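Local coordinates for phosphatidylglycerol lysyltransferase C-terminal domain-containing protein (Bacteroides thetaiotaomicron, PDB 2HQY), which is of unknown function but binds coenzyme A and is probably an acyl- or aminoacyl-transferase, at residues S30-C35 with I195-N200; A75-L80 with A102-I107; R147-N150 with D154-Y157. All coordinates share one frame; numbering follows the deposited sequence.

Interaction 1: S30-C35 with I195-N200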
ATOM      1  N   SER A  30     -13.103 -10.872   3.065  1.00 13.96           N
ATOM      2  CA  SER A  30     -12.084 -11.491   3.920  1.00 14.42           C
ATOM      3  C   SER A  30     -11.146 -10.415   4.471  1.00 13.89           C
ATOM      4  O   SER A  30     -10.663  -9.543   3.723  1.00 13.35           O
ATOM      5  CB  SER A  30     -11.263 -12.496   3.143  1.00 14.63           C
ATOM      6  OG  SER A  30     -10.041 -12.683   3.824  1.00 17.24           O
ATOM      7  N   PHE A  31     -10.907 -10.471   5.766  1.00 13.32           N
ATOM      8  CA  PHE A  31     -10.003  -9.529   6.405  1.00 13.82           C
ATOM      9  C   PHE A  31      -8.608  -9.579   5.782  1.00 13.39           C
ATOM     10  O   PHE A  31      -8.000  -8.532   5.564  1.00 13.72           O
ATOM     11  CB  PHE A  31      -9.927  -9.751   7.920  1.00 13.58           C
ATOM     12  CG  PHE A  31      -9.038  -8.764   8.608  1.00 13.96           C
ATOM     13  CD1 PHE A  31      -9.390  -7.398   8.640  1.00 13.56           C
ATOM     14  CD2 PHE A  31      -7.852  -9.168   9.204  1.00 11.40           C
ATOM     15  CE1 PHE A  31      -8.573  -6.461   9.271  1.00  9.14           C
ATOM     16  CE2 PHE A  31      -7.010  -8.220   9.872  1.00 13.83           C
ATOM     17  CZ  PHE A  31      -7.365  -6.878   9.891  1.00 11.26           C
ATOM     18  N   SER A  32      -8.098 -10.788   5.486  1.00 12.20           N
ATOM     19  CA  SER A  32      -6.812 -10.928   4.844  1.00 12.48           C
ATOM     20  C   SER A  32      -6.804 -10.253   3.465  1.00 12.51           C
ATOM     21  O   SER A  32      -5.829  -9.558   3.118  1.00 11.51           O
ATOM     22  CB  SER A  32      -6.422 -12.414   4.647  1.00 12.63           C
ATOM     23  OG  SER A  32      -5.108 -12.468   4.099  1.00 15.33           O
ATOM     24  N   ASN A  33      -7.856 -10.472   2.683  1.00 11.63           N
ATOM     25  CA  ASN A  33      -7.911  -9.860   1.337  1.00 11.41           C
ATOM     26  C   ASN A  33      -7.965  -8.329   1.439  1.00 11.45           C
ATOM     27  O   ASN A  33      -7.271  -7.627   0.696  1.00 11.19           O
ATOM     28  CB  ASN A  33      -9.098 -10.395   0.554  1.00 11.52           C
ATOM     29  CG  ASN A  33      -8.815 -11.738  -0.082  1.00 13.50           C
ATOM     30  OD1 ASN A  33      -7.642 -12.169  -0.204  1.00 14.46           O
ATOM     31  ND2 ASN A  33      -9.885 -12.386  -0.552  1.00 14.25           N
ATOM     32  N   LEU A  34      -8.720  -7.819   2.406  1.00 11.01           N
ATOM     33  CA  LEU A  34      -8.824  -6.371   2.603  1.00 11.87           C
ATOM     34  C   LEU A  34      -7.454  -5.753   2.924  1.00 11.12           C
ATOM     35  O   LEU A  34      -7.084  -4.736   2.331  1.00 12.55           O
ATOM     36  CB  LEU A  34      -9.830  -6.046   3.718  1.00 12.12           C
ATOM     37  CG  LEU A  34     -11.291  -6.278   3.302  1.00 13.36           C
ATOM     38  CD1 LEU A  34     -12.172  -6.418   4.540  1.00 13.79           C
ATOM     39  CD2 LEU A  34     -11.816  -5.152   2.409  1.00 16.04           C
ATOM     40  N   CYS A  35      -6.701  -6.365   3.851  1.00 10.33           N
ATOM     41  CA  CYS A  35      -5.402  -5.806   4.221  1.00 10.62           C
ATOM     42  C   CYS A  35      -4.344  -6.037   3.139  1.00 10.92           C
ATOM     43  O   CYS A  35      -3.514  -5.136   2.868  1.00 10.92           O
ATOM     44  CB  CYS A  35      -4.907  -6.458   5.508  1.00 11.20           C
ATOM     45  SG  CYS A  35      -5.838  -5.961   6.964  1.00 13.03           S
ATOM     46  N   ILE A 195       2.632 -11.939  -0.468  1.00 11.77           N
ATOM     47  CA  ILE A 195       3.771 -11.729   0.410  1.00 11.41           C
ATOM     48  C   ILE A 195       3.346 -10.979   1.694  1.00 11.51           C
ATOM     49  O   ILE A 195       3.779 -11.331   2.801  1.00 11.02           O
ATOM     50  CB  ILE A 195       4.914 -11.031  -0.342  1.00 12.50           C
ATOM     51  CG1 ILE A 195       5.564 -12.030  -1.355  1.00 13.21           C
ATOM     52  CG2 ILE A 195       5.894 -10.389   0.679  1.00 11.86           C
ATOM     53  CD1 ILE A 195       6.588 -11.377  -2.278  1.00 13.84           C
ATOM     54  N   TYR A 196       2.498  -9.962   1.561  1.00 10.78           N
ATOM     55  CA  TYR A 196       1.971  -9.281   2.766  1.00 11.21           C
ATOM     56  C   TYR A 196       1.262 -10.298   3.665  1.00 11.28           C
ATOM     57  O   TYR A 196       1.460 -10.313   4.878  1.00 11.22           O
ATOM     58  CB  TYR A 196       1.011  -8.156   2.366  1.00 11.59           C
ATOM     59  CG  TYR A 196       0.360  -7.466   3.543  1.00 11.28           C
ATOM     60  CD1 TYR A 196       0.841  -6.246   4.025  1.00 12.86           C
ATOM     61  CD2 TYR A 196      -0.747  -8.039   4.167  1.00 10.16           C
ATOM     62  CE1 TYR A 196       0.215  -5.615   5.099  1.00 12.55           C
ATOM     63  CE2 TYR A 196      -1.380  -7.429   5.247  1.00 12.29           C
ATOM     64  CZ  TYR A 196      -0.917  -6.221   5.693  1.00 12.48           C
ATOM     65  OH  TYR A 196      -1.535  -5.623   6.780  1.00 13.24           O
ATOM     66  N   ALA A 197       0.417 -11.135   3.069  1.00 10.16           N
ATOM     67  CA  ALA A 197      -0.306 -12.161   3.840  1.00 10.33           C
ATOM     68  C   ALA A 197       0.611 -13.116   4.574  1.00 11.11           C
ATOM     69  O   ALA A 197       0.387 -13.431   5.764  1.00 10.31           O
ATOM     70  CB  ALA A 197      -1.236 -12.952   2.927  1.00  9.67           C
ATOM     71  N   LEU A 198       1.635 -13.608   3.874  1.00 10.83           N
ATOM     72  CA  LEU A 198       2.625 -14.519   4.512  1.00 10.90           C
ATOM     73  C   LEU A 198       3.413 -13.822   5.624  1.00 11.62           C
ATOM     74  O   LEU A 198       3.606 -14.377   6.724  1.00 12.35           O
ATOM     75  CB  LEU A 198       3.579 -15.115   3.447  1.00 11.69           C
ATOM     76  CG  LEU A 198       2.914 -16.206   2.541  1.00 12.10           C
ATOM     77  CD1 LEU A 198       3.911 -16.655   1.459  1.00 12.97           C
ATOM     78  CD2 LEU A 198       2.391 -17.445   3.326  1.00 13.90           C
ATOM     79  N   HIS A 199       3.881 -12.601   5.355  1.00 11.60           N
ATOM     80  CA  HIS A 199       4.618 -11.858   6.371  1.00 11.31           C
ATOM     81  C   HIS A 199       3.764 -11.554   7.633  1.00 12.28           C
ATOM     82  O   HIS A 199       4.300 -11.406   8.737  1.00 11.96           O
ATOM     83  CB  HIS A 199       5.052 -10.500   5.828  1.00 11.25           C
ATOM     84  CG  HIS A 199       6.174 -10.513   4.825  1.00 12.02           C
ATOM     85  ND1 HIS A 199       6.442  -9.498   3.921  1.00 16.52           N
ATOM     86  CD2 HIS A 199       7.038 -11.513   4.527  1.00 10.89           C
ATOM     87  CE1 HIS A 199       7.458  -9.855   3.152  1.00 11.90           C
ATOM     88  NE2 HIS A 199       7.834 -11.074   3.498  1.00 15.94           N
ATOM     89  N   ASN A 200       2.463 -11.394   7.451  1.00 11.61           N
ATOM     90  CA  ASN A 200       1.561 -11.055   8.552  1.00 11.91           C
ATOM     91  C   ASN A 200       0.544 -12.169   8.860  1.00 12.18           C
ATOM     92  O   ASN A 200      -0.555 -11.917   9.339  1.00 12.62           O
ATOM     93  CB  ASN A 200       0.865  -9.747   8.194  1.00 12.62           C
ATOM     94  CG  ASN A 200       1.868  -8.609   8.057  1.00 13.24           C
ATOM     95  OD1 ASN A 200       2.440  -8.151   9.067  1.00 10.48           O
ATOM     96  ND2 ASN A 200       2.116  -8.173   6.823  1.00 13.76           N
TER
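Cys35 of helix 31-36 packs against the ring of Tyr196 on helix 185-199, a buried helix-to-helix contact in the chain's acetyltransferase-clan fold. The tight part is here: Cys35 CB comes within 3.7 Å of Tyr196 CE2, and Cys35 O lies over the same ring, 3.9 Å above the plane. The opposite face is covered by the residue just past its own helix, Asn200 ND2 sitting 3.5 Å above the ring centre, clamping the ring between a carbonyl and an amide. With CG anti to the backbone N (chi1 176°), the ring is carried out toward helix 31-36. Leu204 touches both Cys35 and Tyr196, while the phenol oxygen hydrogen-bonds to Asp6 of the second subunit, linking this packing to the dimer interface. A leucine in place of Tyr196 would probably leave that aspartate without its phenol partner and Asn200 ND2 without a ring beneath it. Beside it, at Ser32 and Ala197, the packing is looser: their CA atoms are 6.7 Å apart, yet Ser32 OG lies 4.1 Å from Ala197 CB. On the partly exposed side, Asn200 OD1 is held by Gln44 of the second subunit and Asn200 ND2 donates to Tyr196 O at 3.0 Å.

Interaction 2: A75-L80 with A102-I107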
ATOM      1  N   ALA A  75     -30.020   6.233   4.737  1.00 21.66           N
ATOM      2  CA  ALA A  75     -29.253   7.269   5.429  1.00 21.75           C
ATOM      3  C   ALA A  75     -27.764   7.083   5.180  1.00 21.61           C
ATOM      4  O   ALA A  75     -27.035   8.053   4.978  1.00 21.55           O
ATOM      5  CB  ALA A  75     -29.532   7.255   6.918  1.00 22.16           C
ATOM      6  N   VAL A  76     -27.302   5.836   5.199  1.00 21.48           N
ATOM      7  CA  VAL A  76     -25.861   5.610   5.074  1.00 22.04           C
ATOM      8  C   VAL A  76     -25.388   5.867   3.639  1.00 21.98           C
ATOM      9  O   VAL A  76     -24.316   6.475   3.422  1.00 22.05           O
ATOM     10  CB  VAL A  76     -25.441   4.220   5.635  1.00 22.20           C
ATOM     11  CG1 VAL A  76     -25.867   3.092   4.718  1.00 22.95           C
ATOM     12  CG2 VAL A  76     -23.941   4.188   5.889  1.00 23.78           C
ATOM     13  N   LEU A  77     -26.204   5.449   2.670  1.00 21.55           N
ATOM     14  CA  LEU A  77     -25.948   5.752   1.260  1.00 21.83           C
ATOM     15  C   LEU A  77     -25.882   7.236   0.973  1.00 22.33           C
ATOM     16  O   LEU A  77     -25.028   7.674   0.220  1.00 22.02           O
ATOM     17  CB  LEU A  77     -26.961   5.070   0.344  1.00 21.93           C
ATOM     18  CG  LEU A  77     -26.852   3.545   0.301  1.00 22.70           C
ATOM     19  CD1 LEU A  77     -27.808   3.010  -0.755  1.00 26.38           C
ATOM     20  CD2 LEU A  77     -25.416   3.043   0.082  1.00 25.60           C
ATOM     21  N   ARG A  78     -26.783   8.011   1.578  1.00 21.51           N
ATOM     22  CA  ARG A  78     -26.715   9.471   1.496  1.00 22.30           C
ATOM     23  C   ARG A  78     -25.353  10.010   1.959  1.00 21.81           C
ATOM     24  O   ARG A  78     -24.774  10.877   1.305  1.00 21.87           O
ATOM     25  CB  ARG A  78     -27.875  10.109   2.294  1.00 22.16           C
ATOM     26  CG  ARG A  78     -27.890  11.638   2.278  1.00 24.69           C
ATOM     27  CD  ARG A  78     -29.246  12.199   2.770  1.00 24.03           C
ATOM     28  N   LYS A  79     -24.859   9.510   3.088  1.00 20.85           N
ATOM     29  CA  LYS A  79     -23.551   9.920   3.590  1.00 21.59           C
ATOM     30  C   LYS A  79     -22.405   9.550   2.625  1.00 20.39           C
ATOM     31  O   LYS A  79     -21.458  10.341   2.426  1.00 20.21           O
ATOM     32  CB  LYS A  79     -23.318   9.359   4.997  1.00 21.58           C
ATOM     33  CG  LYS A  79     -23.574  10.389   6.091  1.00 24.94           C
ATOM     34  CD  LYS A  79     -23.490   9.778   7.484  1.00 28.69           C
ATOM     35  CE  LYS A  79     -24.853   9.805   8.163  1.00 31.88           C
ATOM     36  NZ  LYS A  79     -24.729  10.030   9.639  1.00 33.29           N
ATOM     37  N   LEU A  80     -22.492   8.364   2.023  1.00 19.67           N
ATOM     38  CA  LEU A  80     -21.464   7.913   1.063  1.00 19.55           C
ATOM     39  C   LEU A  80     -21.502   8.730  -0.239  1.00 19.54           C
ATOM     40  O   LEU A  80     -20.455   9.075  -0.793  1.00 18.49           O
ATOM     41  CB  LEU A  80     -21.603   6.418   0.753  1.00 18.94           C
ATOM     42  CG  LEU A  80     -21.384   5.446   1.920  1.00 18.99           C
ATOM     43  CD1 LEU A  80     -21.754   4.041   1.507  1.00 21.36           C
ATOM     44  CD2 LEU A  80     -19.919   5.505   2.434  1.00 18.98           C
ATOM     45  N   ALA A 102     -31.322  -6.249  -5.123  1.00 36.55           N
ATOM     46  CA  ALA A 102     -32.764  -6.222  -4.878  1.00 36.40           C
ATOM     47  C   ALA A 102     -33.114  -5.265  -3.739  1.00 36.49           C
ATOM     48  O   ALA A 102     -34.116  -4.547  -3.799  1.00 36.43           O
ATOM     49  CB  ALA A 102     -33.275  -7.627  -4.574  1.00 36.48           C
ATOM     50  N   ASP A 103     -32.266  -5.258  -2.710  1.00 36.70           N
ATOM     51  CA  ASP A 103     -32.426  -4.380  -1.553  1.00 36.86           C
ATOM     52  C   ASP A 103     -32.327  -2.914  -1.979  1.00 36.48           C
ATOM     53  O   ASP A 103     -33.131  -2.075  -1.548  1.00 36.21           O
ATOM     54  CB  ASP A 103     -31.360  -4.699  -0.492  1.00 37.03           C
ATOM     55  CG  ASP A 103     -31.431  -6.142   0.011  1.00 38.01           C
ATOM     56  OD1 ASP A 103     -32.544  -6.707   0.117  1.00 38.45           O
ATOM     57  OD2 ASP A 103     -30.359  -6.710   0.317  1.00 39.72           O
ATOM     58  N   LEU A 104     -31.344  -2.631  -2.833  1.00 36.24           N
ATOM     59  CA  LEU A 104     -31.086  -1.283  -3.341  1.00 36.31           C
ATOM     60  C   LEU A 104     -32.226  -0.737  -4.170  1.00 36.48           C
ATOM     61  O   LEU A 104     -32.589   0.439  -4.043  1.00 36.82           O
ATOM     62  CB  LEU A 104     -29.838  -1.268  -4.205  1.00 35.84           C
ATOM     63  CG  LEU A 104     -28.505  -1.164  -3.498  1.00 35.92           C
ATOM     64  CD1 LEU A 104     -27.423  -1.281  -4.556  1.00 36.64           C
ATOM     65  CD2 LEU A 104     -28.412   0.163  -2.735  1.00 35.95           C
ATOM     66  N   GLU A 105     -32.768  -1.594  -5.032  1.00 36.46           N
ATOM     67  CA  GLU A 105     -33.822  -1.217  -5.958  1.00 36.63           C
ATOM     68  C   GLU A 105     -35.135  -0.980  -5.214  1.00 36.40           C
ATOM     69  O   GLU A 105     -36.009  -0.253  -5.696  1.00 36.68           O
ATOM     70  CB  GLU A 105     -33.979  -2.300  -7.034  1.00 36.75           C
ATOM     71  CG  GLU A 105     -34.830  -1.903  -8.242  1.00 38.25           C
ATOM     72  CD  GLU A 105     -34.224  -0.779  -9.075  1.00 39.48           C
ATOM     73  OE1 GLU A 105     -32.980  -0.687  -9.156  1.00 40.81           O
ATOM     74  OE2 GLU A 105     -35.003   0.003  -9.664  1.00 39.89           O
ATOM     75  N   ALA A 106     -35.257  -1.587  -4.033  1.00 35.93           N
ATOM     76  CA  ALA A 106     -36.426  -1.398  -3.179  1.00 35.65           C
ATOM     77  C   ALA A 106     -36.428  -0.018  -2.511  1.00 35.43           C
ATOM     78  O   ALA A 106     -37.429   0.698  -2.570  1.00 35.54           O
ATOM     79  CB  ALA A 106     -36.513  -2.512  -2.132  1.00 35.45           C
ATOM     80  N   ILE A 107     -35.308   0.348  -1.887  1.00 35.09           N
ATOM     81  CA  ILE A 107     -35.193   1.622  -1.166  1.00 34.63           C
ATOM     82  C   ILE A 107     -34.973   2.814  -2.118  1.00 34.46           C
ATOM     83  O   ILE A 107     -35.466   3.914  -1.860  1.00 34.38           O
ATOM     84  CB  ILE A 107     -34.080   1.591  -0.045  1.00 34.61           C
ATOM     85  CG1 ILE A 107     -32.669   1.485  -0.642  1.00 34.58           C
ATOM     86  CG2 ILE A 107     -34.320   0.443   0.941  1.00 34.22           C
ATOM     87  CD1 ILE A 107     -31.601   2.198   0.166  1.00 34.16           C
TER
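Leu77 reaches across from helix 73-87 to Leu104 and Ile107 of helix 98-107, joining two helices that follow one another in the chain with strand 92-96 between them, part of the alpha/beta architecture of this acetyltransferase-clan protein. Its CB points toward the second helix but does not yet touch it. CG, set anti to the carbonyl carbon (chi1 -68°), continues the reach without itself touching. At the tip the two methyls part company: CD2 touches nothing across the contact, whereas CD1 does all the touching. CD1 lies 3.5 Å from Leu104 CD2, the tighter of its two contacts, and the same methyl meets the end of Ile107 on the more exposed side. Leu104 starts out in another direction and comes nearer only through its branch end; Ile107 already sets out toward Leu77, and its CG1-CD1 branch makes the contact. Met93 of strand 92-96 touches both Leu77 and Leu104, and Pro67 of strand 61-69 also meets Leu77. The helices remain well separated, with 9.9 Å between the CA atoms of Leu77 and Leu104, and methyl ends bridge the distance. At the outer margin, Ile107 CD1 stands 4.0 Å from Leu77 CD1.

Interaction 3: R147-N150 with D154-Y157; sequences RFRN and DYEY
Tyr155 has more surface buried by this contact than any other residue in it, and Phe148 meets its ring in a T-shaped stack. The edge of Phe148 points at one face of the tyrosine, with ring centroids 5.4 Å apart and planes at 71°. Phe148 CE2 is the leading atom: it lies 3.6 Å from Tyr155 CG, over the root of the ring rather than its hydroxyl end, and also reaches Tyr155 CB. Tyr155 CG sits between the backbone N and the carbonyl carbon (chi1 83°), which turns the ring toward Phe148. The two aromatics face each other across the turn between helix 139-151 and strand 156-159, an alpha-to-beta connection in which Tyr155 immediately precedes the strand. Leu211 and Val213 of the antiparallel neighbour, strand 207-213, touch both rings. Arg149 supplies the outer part of the contact. Its chain is extended from CG to NE and crosses the tyrosine obliquely, Arg149 CG lying 4.1 Å from Tyr155 CE2, while the guanidinium, 29° from the ring plane, has Tyr155 OH at its edge. At the far end a water bridges the two polar groups: it accepts from Arg149 NE at 2.7 Å and donates to Tyr155 OH, also at 2.7 Å. The phenol oxygen also hydrogen-bonds to Glu252 of helix 245-256.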
ATOM      1  N   ARG A 147      -3.933 -41.069  -8.315  1.00 25.99           N
ATOM      2  CA  ARG A 147      -2.698 -41.031  -9.109  1.00 26.63           C
ATOM      3  C   ARG A 147      -1.549 -40.384  -8.325  1.00 26.00           C
ATOM      4  O   ARG A 147      -0.404 -40.887  -8.329  1.00 26.49           O
ATOM      5  CB  ARG A 147      -2.923 -40.265 -10.417  1.00 26.50           C
ATOM      6  CG  ARG A 147      -1.780 -40.407 -11.441  1.00 28.04           C
ATOM      7  CD  ARG A 147      -2.155 -39.852 -12.828  1.00 28.63           C
ATOM      8  N   PHE A 148      -1.867 -39.279  -7.648  1.00 24.53           N
ATOM      9  CA  PHE A 148      -0.889 -38.598  -6.810  1.00 24.14           C
ATOM     10  C   PHE A 148      -0.364 -39.507  -5.704  1.00 24.62           C
ATOM     11  O   PHE A 148       0.857 -39.631  -5.525  1.00 24.97           O
ATOM     12  CB  PHE A 148      -1.462 -37.315  -6.217  1.00 23.89           C
ATOM     13  CG  PHE A 148      -0.426 -36.468  -5.533  1.00 23.10           C
ATOM     14  CD1 PHE A 148       0.307 -35.528  -6.263  1.00 23.41           C
ATOM     15  CD2 PHE A 148      -0.148 -36.636  -4.177  1.00 22.18           C
ATOM     16  CE1 PHE A 148       1.268 -34.742  -5.664  1.00 23.01           C
ATOM     17  CE2 PHE A 148       0.827 -35.837  -3.552  1.00 23.74           C
ATOM     18  CZ  PHE A 148       1.539 -34.886  -4.311  1.00 22.81           C
ATOM     19  N   ARG A 149      -1.282 -40.135  -4.974  1.00 24.46           N
ATOM     20  CA  ARG A 149      -0.919 -41.040  -3.881  1.00 25.71           C
ATOM     21  C   ARG A 149      -0.048 -42.185  -4.379  1.00 26.37           C
ATOM     22  O   ARG A 149       0.921 -42.566  -3.718  1.00 26.24           O
ATOM     23  CB  ARG A 149      -2.168 -41.592  -3.186  1.00 25.59           C
ATOM     24  CG  ARG A 149      -2.836 -40.628  -2.254  1.00 25.64           C
ATOM     25  CD  ARG A 149      -4.134 -41.197  -1.689  1.00 25.99           C
ATOM     26  NE  ARG A 149      -4.723 -40.284  -0.709  1.00 27.20           N
ATOM     27  CZ  ARG A 149      -6.030 -40.090  -0.535  1.00 26.88           C
ATOM     28  NH1 ARG A 149      -6.915 -40.736  -1.271  1.00 27.71           N
ATOM     29  NH2 ARG A 149      -6.460 -39.236   0.390  1.00 26.92           N
ATOM     30  N   ASN A 150      -0.401 -42.724  -5.550  1.00 26.93           N
ATOM     31  CA  ASN A 150       0.356 -43.812  -6.169  1.00 27.96           C
ATOM     32  C   ASN A 150       1.754 -43.394  -6.604  1.00 27.70           C
ATOM     33  O   ASN A 150       2.721 -44.136  -6.403  1.00 28.04           O
ATOM     34  CB  ASN A 150      -0.406 -44.356  -7.370  1.00 28.93           C
ATOM     35  CG  ASN A 150      -1.418 -45.399  -6.986  1.00 31.22           C
ATOM     36  OD1 ASN A 150      -1.306 -46.039  -5.940  1.00 36.86           O
ATOM     37  ND2 ASN A 150      -2.409 -45.598  -7.847  1.00 34.66           N
ATOM     38  N   ASP A 154       4.604 -41.320  -0.206  1.00 22.38           N
ATOM     39  CA  ASP A 154       5.214 -40.783   1.002  1.00 22.86           C
ATOM     40  C   ASP A 154       5.219 -39.227   0.999  1.00 20.99           C
ATOM     41  O   ASP A 154       6.055 -38.550   1.632  1.00 20.84           O
ATOM     42  CB  ASP A 154       6.645 -41.275   1.068  1.00 24.41           C
ATOM     43  CG  ASP A 154       7.442 -40.892  -0.165  1.00 28.81           C
ATOM     44  OD1 ASP A 154       6.850 -40.349  -1.139  1.00 31.66           O
ATOM     45  OD2 ASP A 154       8.665 -41.175  -0.163  1.00 34.23           O
ATOM     46  N   TYR A 155       4.270 -38.657   0.294  1.00 19.03           N
ATOM     47  CA  TYR A 155       4.119 -37.199   0.351  1.00 17.71           C
ATOM     48  C   TYR A 155       3.804 -36.764   1.797  1.00 17.07           C
ATOM     49  O   TYR A 155       3.351 -37.580   2.625  1.00 16.09           O
ATOM     50  CB  TYR A 155       3.047 -36.760  -0.653  1.00 17.61           C
ATOM     51  CG  TYR A 155       1.604 -36.879  -0.160  1.00 18.06           C
ATOM     52  CD1 TYR A 155       1.010 -35.827   0.568  1.00 19.30           C
ATOM     53  CD2 TYR A 155       0.847 -38.008  -0.428  1.00 22.09           C
ATOM     54  CE1 TYR A 155      -0.316 -35.915   1.024  1.00 18.69           C
ATOM     55  CE2 TYR A 155      -0.479 -38.102   0.012  1.00 20.84           C
ATOM     56  CZ  TYR A 155      -1.036 -37.073   0.745  1.00 18.79           C
ATOM     57  OH  TYR A 155      -2.345 -37.174   1.157  1.00 19.30           O
ATOM     58  N   GLU A 156       4.037 -35.487   2.113  1.00 16.16           N
ATOM     59  CA  GLU A 156       3.758 -34.971   3.443  1.00 16.91           C
ATOM     60  C   GLU A 156       3.015 -33.651   3.330  1.00 17.14           C
ATOM     61  O   GLU A 156       3.519 -32.707   2.700  1.00 17.94           O
ATOM     62  CB  GLU A 156       5.047 -34.772   4.257  1.00 17.26           C
ATOM     63  CG  GLU A 156       5.778 -36.096   4.661  1.00 17.13           C
ATOM     64  CD  GLU A 156       7.121 -35.868   5.372  1.00 20.30           C
ATOM     65  OE1 GLU A 156       7.588 -34.723   5.482  1.00 23.75           O
ATOM     66  OE2 GLU A 156       7.732 -36.838   5.820  1.00 23.55           O
ATOM     67  N   TYR A 157       1.818 -33.604   3.898  1.00 15.86           N
ATOM     68  CA  TYR A 157       1.081 -32.357   4.047  1.00 14.81           C
ATOM     69  C   TYR A 157       1.299 -31.806   5.458  1.00 14.85           C
ATOM     70  O   TYR A 157       1.188 -32.540   6.465  1.00 14.50           O
ATOM     71  CB  TYR A 157      -0.407 -32.595   3.823  1.00 15.35           C
ATOM     72  CG  TYR A 157      -1.275 -31.389   4.109  1.00 14.78           C
ATOM     73  CD1 TYR A 157      -1.542 -30.439   3.110  1.00 13.84           C
ATOM     74  CD2 TYR A 157      -1.853 -31.195   5.363  1.00 15.37           C
ATOM     75  CE1 TYR A 157      -2.338 -29.329   3.363  1.00 14.36           C
ATOM     76  CE2 TYR A 157      -2.645 -30.066   5.625  1.00 14.47           C
ATOM     77  CZ  TYR A 157      -2.873 -29.137   4.618  1.00 13.29           C
ATOM     78  OH  TYR A 157      -3.677 -28.048   4.890  1.00 15.04           O
TER
HETATM   79  O   HOH W   1      -3.576 -39.540   1.632  1.00 30.34           O

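The three contacts join different elements. Interaction 1 is the most central and fully buried, pairing helices far apart in sequence, and its polar ends reach the second subunit. Interactions 2 and 3 lie on opposite sides of the chain's centre, their own centres 52 Å apart, and neither is touched by another protein chain of the assembly. Chemistry follows place: 75-80 with 102-107 is purely aliphatic, with one exposed residue at its margin; 147-150 with 154-157, a short-range turn and only partly buried, adds a water bridge to its aromatic pair; 30-35 with 195-200 mixes a ring with backbone and amide groups. Interactions 1 and 3 lie nearer the bound coenzyme A, though neither is in direct contact with it.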